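Local coordinates for protein SVS_variant_AS1 (Streptomyces sp. CWA1, PDB 6TJA) that probably cyclises geranylgeranyl diphosphate to spiroviolene or related diterpenes, as an engineered ancestral class I terpene cyclase, at residues N166-L179 and T242-R254. Sequence-based numbering, arbitrary orientation.
Sequences NQARGHMPGLDDYL and TDQNIYSVLMHHR
Tyr178 lies against Val249 and Ile246 where the first turn, 175-179, of helix 175-185 runs nearly antiparallel to helix 246-254 (167°), part of the all-helical class I terpene synthase fold. Val249 CG2 sits 3.6 Å from Tyr178 CG, and Tyr178 CE1 reaches Ile246 CB at 4.1 Å as the two side chains cross at about a right angle. A chi1 of 180° carries the ring away from its own backbone N and over the start of helix 246-254, one face over Asn245 C. Next to this, Met172 bends at chi2 and chi3, bringing SD to 3.8 Å from Val249 CG2 and CE against Ser248 CB. Further along, the His253 ring is sandwiched between His252 ND1 and Gly174 CA, the latter a CH-pi contact, while its NE2 donates to Met172 O (2.8 Å) from above the carbonyl plane. Gln244, extended beyond CG, reaches the buried Asn166 near the end of helix 143-169, whose ND2 donates to Gln244 OE1 at 2.8 Å, the amides turned 47° apart. Behind these, Gln244 NE2 donates to Gln163 O, and Asp229 bonds both Tyr178 OH and Ile246 N. Replacing Tyr178 by an alanine is likely to open a gap beside Val249 and Ile246 and cost Asp229 its hydroxyl partner. Asn245 caps helix 246-254, its OD1 accepting from Ser248 N (3.0 Å), while Ser248 OG donates to Asp243 O at 2.8 Å.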
ATOM      1  N   ASN A 166      16.253  -9.357  -1.923  1.00 29.29           N
ATOM      2  CA  ASN A 166      16.681 -10.709  -2.385  1.00 30.96           C
ATOM      3  C   ASN A 166      18.028 -10.600  -3.118  1.00 30.17           C
ATOM      4  O   ASN A 166      18.943 -11.409  -2.813  1.00 29.82           O
ATOM      5  CB  ASN A 166      15.634 -11.372  -3.279  1.00 29.03           C
ATOM      6  CG  ASN A 166      14.415 -11.864  -2.528  1.00 29.40           C
ATOM      7  OD1 ASN A 166      14.390 -11.824  -1.302  1.00 29.82           O
ATOM      8  ND2 ASN A 166      13.400 -12.312  -3.257  1.00 25.53           N
ATOM      9  N   GLN A 167      18.165  -9.589  -3.978  1.00 28.84           N
ATOM     10  CA  GLN A 167      19.372  -9.351  -4.816  1.00 34.50           C
ATOM     11  C   GLN A 167      20.582  -9.049  -3.928  1.00 31.68           C
ATOM     12  O   GLN A 167      21.591  -9.705  -4.114  1.00 32.66           O
ATOM     13  CB  GLN A 167      19.143  -8.231  -5.834  1.00 38.50           C
ATOM     14  CG  GLN A 167      18.528  -8.725  -7.144  1.00 51.14           C
ATOM     15  CD  GLN A 167      19.362  -9.765  -7.855  1.00 56.92           C
ATOM     16  OE1 GLN A 167      19.026 -10.951  -7.896  1.00 61.09           O
ATOM     17  NE2 GLN A 167      20.476  -9.328  -8.416  1.00 59.74           N
ATOM     18  N   ALA A 168      20.473  -8.117  -2.980  1.00 30.15           N
ATOM     19  CA  ALA A 168      21.587  -7.753  -2.082  1.00 30.55           C
ATOM     20  C   ALA A 168      22.129  -9.041  -1.458  1.00 32.70           C
ATOM     21  O   ALA A 168      23.368  -9.162  -1.379  1.00 38.18           O
ATOM     22  CB  ALA A 168      21.154  -6.767  -1.019  1.00 29.27           C
ATOM     23  N   ARG A 169      21.237  -9.959  -1.054  1.00 33.40           N
ATOM     24  CA  ARG A 169      21.597 -11.214  -0.333  1.00 35.42           C
ATOM     25  C   ARG A 169      21.997 -12.335  -1.311  1.00 34.65           C
ATOM     26  O   ARG A 169      22.478 -13.346  -0.837  1.00 33.43           O
ATOM     27  CB  ARG A 169      20.425 -11.752   0.494  1.00 37.17           C
ATOM     28  CG  ARG A 169      19.989 -10.872   1.653  1.00 41.64           C
ATOM     29  CD  ARG A 169      18.567 -11.188   2.090  1.00 42.20           C
ATOM     30  NE  ARG A 169      18.357 -12.570   2.510  1.00 42.99           N
ATOM     31  CZ  ARG A 169      17.163 -13.188   2.536  1.00 47.25           C
ATOM     32  NH1 ARG A 169      16.054 -12.564   2.149  1.00 45.12           N
ATOM     33  NH2 ARG A 169      17.083 -14.447   2.923  1.00 45.92           N
ATOM     34  N   GLY A 170      21.736 -12.207  -2.617  1.00 36.03           N
ATOM     35  CA  GLY A 170      21.862 -13.331  -3.571  1.00 34.54           C
ATOM     36  C   GLY A 170      20.925 -14.462  -3.194  1.00 37.91           C
ATOM     37  O   GLY A 170      21.290 -15.642  -3.382  1.00 38.12           O
ATOM     38  N   HIS A 171      19.756 -14.120  -2.641  1.00 36.84           N
ATOM     39  CA  HIS A 171      18.703 -15.107  -2.297  1.00 33.51           C
ATOM     40  C   HIS A 171      17.764 -15.306  -3.487  1.00 32.85           C
ATOM     41  O   HIS A 171      17.145 -14.323  -3.950  1.00 34.19           O
ATOM     42  CB  HIS A 171      17.935 -14.678  -1.057  1.00 35.33           C
ATOM     43  CG  HIS A 171      16.769 -15.553  -0.752  1.00 36.25           C
ATOM     44  ND1 HIS A 171      16.904 -16.752  -0.084  1.00 35.85           N
ATOM     45  CD2 HIS A 171      15.447 -15.385  -0.997  1.00 39.32           C
ATOM     46  CE1 HIS A 171      15.708 -17.292   0.067  1.00 39.40           C
ATOM     47  NE2 HIS A 171      14.793 -16.468  -0.499  1.00 37.22           N
ATOM     48  N   MET A 172      17.620 -16.552  -3.914  1.00 29.52           N
ATOM     49  CA  MET A 172      16.701 -16.958  -4.993  1.00 31.74           C
ATOM     50  C   MET A 172      15.408 -17.450  -4.333  1.00 28.72           C
ATOM     51  O   MET A 172      15.379 -18.521  -3.739  1.00 30.95           O
ATOM     52  CB  MET A 172      17.341 -18.034  -5.883  1.00 30.60           C
ATOM     53  CG  MET A 172      16.478 -18.435  -7.087  1.00 31.55           C
ATOM     54  SD  MET A 172      16.069 -17.032  -8.193  1.00 33.10           S
ATOM     55  CE  MET A 172      17.713 -16.631  -8.777  1.00 33.92           C
ATOM     56  N   PRO A 173      14.288 -16.688  -4.421  1.00 27.19           N
ATOM     57  CA  PRO A 173      13.062 -17.067  -3.721  1.00 23.42           C
ATOM     58  C   PRO A 173      12.567 -18.396  -4.304  1.00 23.47           C
ATOM     59  O   PRO A 173      12.879 -18.685  -5.457  1.00 23.48           O
ATOM     60  CB  PRO A 173      12.110 -15.898  -3.994  1.00 23.43           C
ATOM     61  CG  PRO A 173      12.618 -15.228  -5.236  1.00 23.45           C
ATOM     62  CD  PRO A 173      14.121 -15.469  -5.236  1.00 26.01           C
ATOM     63  N   GLY A 174      11.895 -19.208  -3.487  1.00 23.27           N
ATOM     64  CA  GLY A 174      11.118 -20.367  -3.953  1.00 24.09           C
ATOM     65  C   GLY A 174       9.933 -19.918  -4.807  1.00 26.84           C
ATOM     66  O   GLY A 174       9.731 -18.679  -4.993  1.00 26.40           O
ATOM     67  N   LEU A 175       9.181 -20.867  -5.356  1.00 25.66           N
ATOM     68  CA  LEU A 175       8.046 -20.546  -6.246  1.00 26.88           C
ATOM     69  C   LEU A 175       7.025 -19.649  -5.528  1.00 25.58           C
ATOM     70  O   LEU A 175       6.556 -18.657  -6.126  1.00 29.52           O
ATOM     71  CB  LEU A 175       7.375 -21.841  -6.693  1.00 26.26           C
ATOM     72  CG  LEU A 175       6.203 -21.594  -7.628  1.00 25.87           C
ATOM     73  CD1 LEU A 175       6.688 -20.791  -8.828  1.00 26.16           C
ATOM     74  CD2 LEU A 175       5.571 -22.923  -8.047  1.00 26.92           C
ATOM     75  N   ASP A 176       6.660 -19.996  -4.305  1.00 23.70           N
ATOM     76  CA  ASP A 176       5.588 -19.293  -3.553  1.00 25.57           C
ATOM     77  C   ASP A 176       5.961 -17.820  -3.355  1.00 24.78           C
ATOM     78  O   ASP A 176       5.105 -16.971  -3.687  1.00 26.37           O
ATOM     79  CB  ASP A 176       5.248 -19.943  -2.202  1.00 25.59           C
ATOM     80  CG  ASP A 176       3.895 -19.474  -1.676  1.00 25.17           C
ATOM     81  OD1 ASP A 176       2.897 -19.603  -2.396  1.00 25.58           O
ATOM     82  OD2 ASP A 176       3.836 -19.011  -0.561  1.00 27.19           O
ATOM     83  N   ASP A 177       7.143 -17.543  -2.800  1.00 24.44           N
ATOM     84  CA  ASP A 177       7.679 -16.169  -2.577  1.00 25.78           C
ATOM     85  C   ASP A 177       7.855 -15.427  -3.924  1.00 26.65           C
ATOM     86  O   ASP A 177       7.531 -14.220  -3.970  1.00 27.78           O
ATOM     87  CB  ASP A 177       9.006 -16.187  -1.812  1.00 28.24           C
ATOM     88  CG  ASP A 177       8.906 -16.462  -0.314  1.00 26.91           C
ATOM     89  OD1 ASP A 177       7.789 -16.545   0.193  1.00 29.88           O
ATOM     90  OD2 ASP A 177       9.964 -16.558   0.343  1.00 33.96           O
ATOM     91  N   TYR A 178       8.384 -16.084  -4.964  1.00 22.69           N
ATOM     92  CA  TYR A 178       8.619 -15.458  -6.278  1.00 23.47           C
ATOM     93  C   TYR A 178       7.296 -14.940  -6.868  1.00 24.49           C
ATOM     94  O   TYR A 178       7.302 -13.792  -7.390  1.00 23.41           O
ATOM     95  CB  TYR A 178       9.308 -16.365  -7.290  1.00 22.65           C
ATOM     96  CG  TYR A 178       9.484 -15.631  -8.578  1.00 23.03           C
ATOM     97  CD1 TYR A 178       8.660 -15.891  -9.660  1.00 26.08           C
ATOM     98  CD2 TYR A 178      10.363 -14.569  -8.667  1.00 25.59           C
ATOM     99  CE1 TYR A 178       8.750 -15.150 -10.827  1.00 25.88           C
ATOM    100  CE2 TYR A 178      10.472 -13.817  -9.831  1.00 25.60           C
ATOM    101  CZ  TYR A 178       9.636 -14.089 -10.900  1.00 26.50           C
ATOM    102  OH  TYR A 178       9.702 -13.367 -12.053  1.00 22.74           O
ATOM    103  N   LEU A 179       6.244 -15.752  -6.857  1.00 23.44           N
ATOM    104  CA  LEU A 179       4.930 -15.379  -7.448  1.00 25.68           C
ATOM    105  C   LEU A 179       4.317 -14.268  -6.594  1.00 26.64           C
ATOM    106  O   LEU A 179       3.838 -13.272  -7.174  1.00 20.68           O
ATOM    107  CB  LEU A 179       4.025 -16.605  -7.517  1.00 25.07           C
ATOM    108  CG  LEU A 179       4.506 -17.703  -8.458  1.00 27.28           C
ATOM    109  CD1 LEU A 179       3.556 -18.879  -8.417  1.00 28.68           C
ATOM    110  CD2 LEU A 179       4.657 -17.190  -9.887  1.00 27.15           C
ATOM    111  N   THR A 242      20.900 -16.406 -11.488  1.00 55.12           N
ATOM    112  CA  THR A 242      21.264 -15.185 -10.702  1.00 62.88           C
ATOM    113  C   THR A 242      20.095 -14.179 -10.663  1.00 56.86           C
ATOM    114  O   THR A 242      19.767 -13.691  -9.562  1.00 50.29           O
ATOM    115  CB  THR A 242      22.505 -14.491 -11.288  1.00 68.50           C
ATOM    116  OG1 THR A 242      23.624 -15.361 -11.112  1.00 71.47           O
ATOM    117  CG2 THR A 242      22.798 -13.148 -10.646  1.00 71.01           C
ATOM    118  N   ASP A 243      19.551 -13.826 -11.835  1.00 52.55           N
ATOM    119  CA  ASP A 243      18.409 -12.890 -12.001  1.00 49.74           C
ATOM    120  C   ASP A 243      17.147 -13.552 -11.413  1.00 42.18           C
ATOM    121  O   ASP A 243      16.965 -14.775 -11.561  1.00 39.91           O
ATOM    122  CB  ASP A 243      18.273 -12.463 -13.466  1.00 58.37           C
ATOM    123  CG  ASP A 243      17.170 -11.443 -13.736  1.00 74.20           C
ATOM    124  OD1 ASP A 243      16.191 -11.800 -14.452  1.00 72.44           O
ATOM    125  OD2 ASP A 243      17.290 -10.293 -13.241  1.00 84.00           O
ATOM    126  N   GLN A 244      16.320 -12.791 -10.704  1.00 34.32           N
ATOM    127  CA  GLN A 244      15.077 -13.340 -10.100  1.00 36.10           C
ATOM    128  C   GLN A 244      14.004 -13.309 -11.194  1.00 30.92           C
ATOM    129  O   GLN A 244      13.532 -12.225 -11.499  1.00 30.73           O
ATOM    130  CB  GLN A 244      14.670 -12.560  -8.853  1.00 34.17           C
ATOM    131  CG  GLN A 244      15.633 -12.709  -7.684  1.00 33.97           C
ATOM    132  CD  GLN A 244      15.166 -11.788  -6.584  1.00 32.30           C
ATOM    133  OE1 GLN A 244      14.144 -12.031  -5.949  1.00 33.58           O
ATOM    134  NE2 GLN A 244      15.839 -10.665  -6.431  1.00 28.65           N
ATOM    135  N   ASN A 245      13.752 -14.445 -11.832  1.00 27.25           N
ATOM    136  CA  ASN A 245      12.686 -14.618 -12.852  1.00 29.72           C
ATOM    137  C   ASN A 245      12.199 -16.057 -12.676  1.00 27.80           C
ATOM    138  O   ASN A 245      12.893 -16.829 -11.985  1.00 29.40           O
ATOM    139  CB  ASN A 245      13.175 -14.270 -14.266  1.00 28.06           C
ATOM    140  CG  ASN A 245      14.324 -15.150 -14.727  1.00 29.21           C
ATOM    141  OD1 ASN A 245      14.166 -16.354 -14.897  1.00 29.41           O
ATOM    142  ND2 ASN A 245      15.497 -14.569 -14.899  1.00 30.18           N
ATOM    143  N   ILE A 246      11.069 -16.414 -13.270  1.00 28.97           N
ATOM    144  CA  ILE A 246      10.422 -17.748 -13.068  1.00 29.36           C
ATOM    145  C   ILE A 246      11.408 -18.860 -13.441  1.00 28.85           C
ATOM    146  O   ILE A 246      11.479 -19.899 -12.720  1.00 27.65           O
ATOM    147  CB  ILE A 246       9.107 -17.833 -13.865  1.00 29.59           C
ATOM    148  CG1 ILE A 246       8.354 -19.119 -13.528  1.00 31.32           C
ATOM    149  CG2 ILE A 246       9.342 -17.671 -15.364  1.00 29.07           C
ATOM    150  CD1 ILE A 246       7.991 -19.249 -12.061  1.00 31.56           C
ATOM    151  N   TYR A 247      12.175 -18.636 -14.503  1.00 28.94           N
ATOM    152  CA  TYR A 247      13.129 -19.637 -15.051  1.00 30.46           C
ATOM    153  C   TYR A 247      14.227 -19.919 -14.021  1.00 27.67           C
ATOM    154  O   TYR A 247      14.396 -21.089 -13.681  1.00 27.41           O
ATOM    155  CB  TYR A 247      13.643 -19.188 -16.416  1.00 28.89           C
ATOM    156  CG  TYR A 247      12.522 -18.827 -17.350  1.00 30.00           C
ATOM    157  CD1 TYR A 247      11.653 -19.785 -17.839  1.00 32.01           C
ATOM    158  CD2 TYR A 247      12.255 -17.514 -17.645  1.00 27.69           C
ATOM    159  CE1 TYR A 247      10.618 -19.443 -18.690  1.00 30.16           C
ATOM    160  CE2 TYR A 247      11.212 -17.155 -18.462  1.00 27.35           C
ATOM    161  CZ  TYR A 247      10.403 -18.117 -19.009  1.00 28.06           C
ATOM    162  OH  TYR A 247       9.350 -17.721 -19.792  1.00 31.45           O
ATOM    163  N   SER A 248      14.890 -18.900 -13.483  1.00 28.55           N
ATOM    164  CA  SER A 248      15.984 -19.092 -12.490  1.00 31.36           C
ATOM    165  C   SER A 248      15.402 -19.754 -11.242  1.00 32.75           C
ATOM    166  O   SER A 248      16.129 -20.524 -10.615  1.00 31.63           O
ATOM    167  CB  SER A 248      16.693 -17.809 -12.106  1.00 34.75           C
ATOM    168  OG  SER A 248      17.048 -17.029 -13.232  1.00 39.93           O
ATOM    169  N   VAL A 249      14.149 -19.427 -10.882  1.00 29.58           N
ATOM    170  CA  VAL A 249      13.506 -19.969  -9.654  1.00 28.59           C
ATOM    171  C   VAL A 249      13.313 -21.479  -9.828  1.00 27.43           C
ATOM    172  O   VAL A 249      13.690 -22.219  -8.910  1.00 26.68           O
ATOM    173  CB  VAL A 249      12.183 -19.257  -9.295  1.00 29.79           C
ATOM    174  CG1 VAL A 249      11.418 -20.039  -8.237  1.00 29.13           C
ATOM    175  CG2 VAL A 249      12.384 -17.816  -8.838  1.00 26.42           C
ATOM    176  N   LEU A 250      12.741 -21.925 -10.944  1.00 28.23           N
ATOM    177  CA  LEU A 250      12.499 -23.370 -11.201  1.00 29.19           C
ATOM    178  C   LEU A 250      13.834 -24.113 -11.368  1.00 33.26           C
ATOM    179  O   LEU A 250      13.947 -25.243 -10.839  1.00 33.57           O
ATOM    180  CB  LEU A 250      11.604 -23.540 -12.425  1.00 28.69           C
ATOM    181  CG  LEU A 250      10.210 -22.930 -12.284  1.00 28.27           C
ATOM    182  CD1 LEU A 250       9.505 -22.932 -13.622  1.00 29.93           C
ATOM    183  CD2 LEU A 250       9.370 -23.673 -11.256  1.00 28.64           C
ATOM    184  N   MET A 251      14.816 -23.527 -12.052  1.00 33.84           N
ATOM    185  CA  MET A 251      16.157 -24.151 -12.218  1.00 36.41           C
ATOM    186  C   MET A 251      16.789 -24.387 -10.844  1.00 37.51           C
ATOM    187  O   MET A 251      17.230 -25.527 -10.607  1.00 35.65           O
ATOM    188  CB  MET A 251      17.092 -23.308 -13.087  1.00 34.41           C
ATOM    189  CG  MET A 251      16.653 -23.321 -14.531  1.00 35.53           C
ATOM    190  SD  MET A 251      17.629 -22.262 -15.578  1.00 39.13           S
ATOM    191  CE  MET A 251      19.235 -23.049 -15.431  1.00 42.56           C
ATOM    192  N   HIS A 252      16.770 -23.386  -9.961  1.00 33.61           N
ATOM    193  CA  HIS A 252      17.372 -23.472  -8.606  1.00 32.54           C
ATOM    194  C   HIS A 252      16.565 -24.430  -7.721  1.00 34.05           C
ATOM    195  O   HIS A 252      17.193 -25.295  -7.092  1.00 34.04           O
ATOM    196  CB  HIS A 252      17.507 -22.077  -7.991  1.00 37.91           C
ATOM    197  CG  HIS A 252      18.230 -22.068  -6.684  1.00 39.66           C
ATOM    198  ND1 HIS A 252      17.583 -22.257  -5.474  1.00 38.56           N
ATOM    199  CD2 HIS A 252      19.532 -21.904  -6.392  1.00 40.71           C
ATOM    200  CE1 HIS A 252      18.459 -22.204  -4.494  1.00 39.58           C
ATOM    201  NE2 HIS A 252      19.654 -22.003  -5.029  1.00 45.60           N
ATOM    202  N   HIS A 253      15.229 -24.298  -7.641  1.00 32.97           N
ATOM    203  CA  HIS A 253      14.431 -24.988  -6.589  1.00 34.35           C
ATOM    204  C   HIS A 253      14.002 -26.405  -7.028  1.00 38.83           C
ATOM    205  O   HIS A 253      13.813 -27.240  -6.135  1.00 35.23           O
ATOM    206  CB  HIS A 253      13.282 -24.109  -6.090  1.00 32.56           C
ATOM    207  CG  HIS A 253      13.771 -22.976  -5.253  1.00 32.45           C
ATOM    208  ND1 HIS A 253      14.178 -23.146  -3.939  1.00 36.34           N
ATOM    209  CD2 HIS A 253      13.958 -21.662  -5.544  1.00 32.01           C
ATOM    210  CE1 HIS A 253      14.572 -21.988  -3.436  1.00 35.13           C
ATOM    211  NE2 HIS A 253      14.458 -21.049  -4.414  1.00 33.50           N
ATOM    212  N   ARG A 254      13.910 -26.690  -8.329  1.00 38.26           N
ATOM    213  CA  ARG A 254      13.500 -28.022  -8.840  1.00 40.26           C
ATOM    214  C   ARG A 254      14.673 -28.698  -9.573  1.00 39.43           C
ATOM    215  O   ARG A 254      14.451 -29.761 -10.147  1.00 46.63           O
ATOM    216  CB  ARG A 254      12.255 -27.863  -9.723  1.00 44.60           C
ATOM    217  CG  ARG A 254      11.126 -27.047  -9.090  1.00 46.86           C
ATOM    218  CD  ARG A 254      10.144 -27.876  -8.276  1.00 52.43           C
ATOM    219  NE  ARG A 254       9.659 -28.945  -9.147  1.00 58.17           N
ATOM    220  CZ  ARG A 254       8.683 -28.828 -10.056  1.00 53.15           C
ATOM    221  NH1 ARG A 254       7.994 -27.697 -10.199  1.00 47.49           N
ATOM    222  NH2 ARG A 254       8.395 -29.876 -10.807  1.00 50.23           N
TER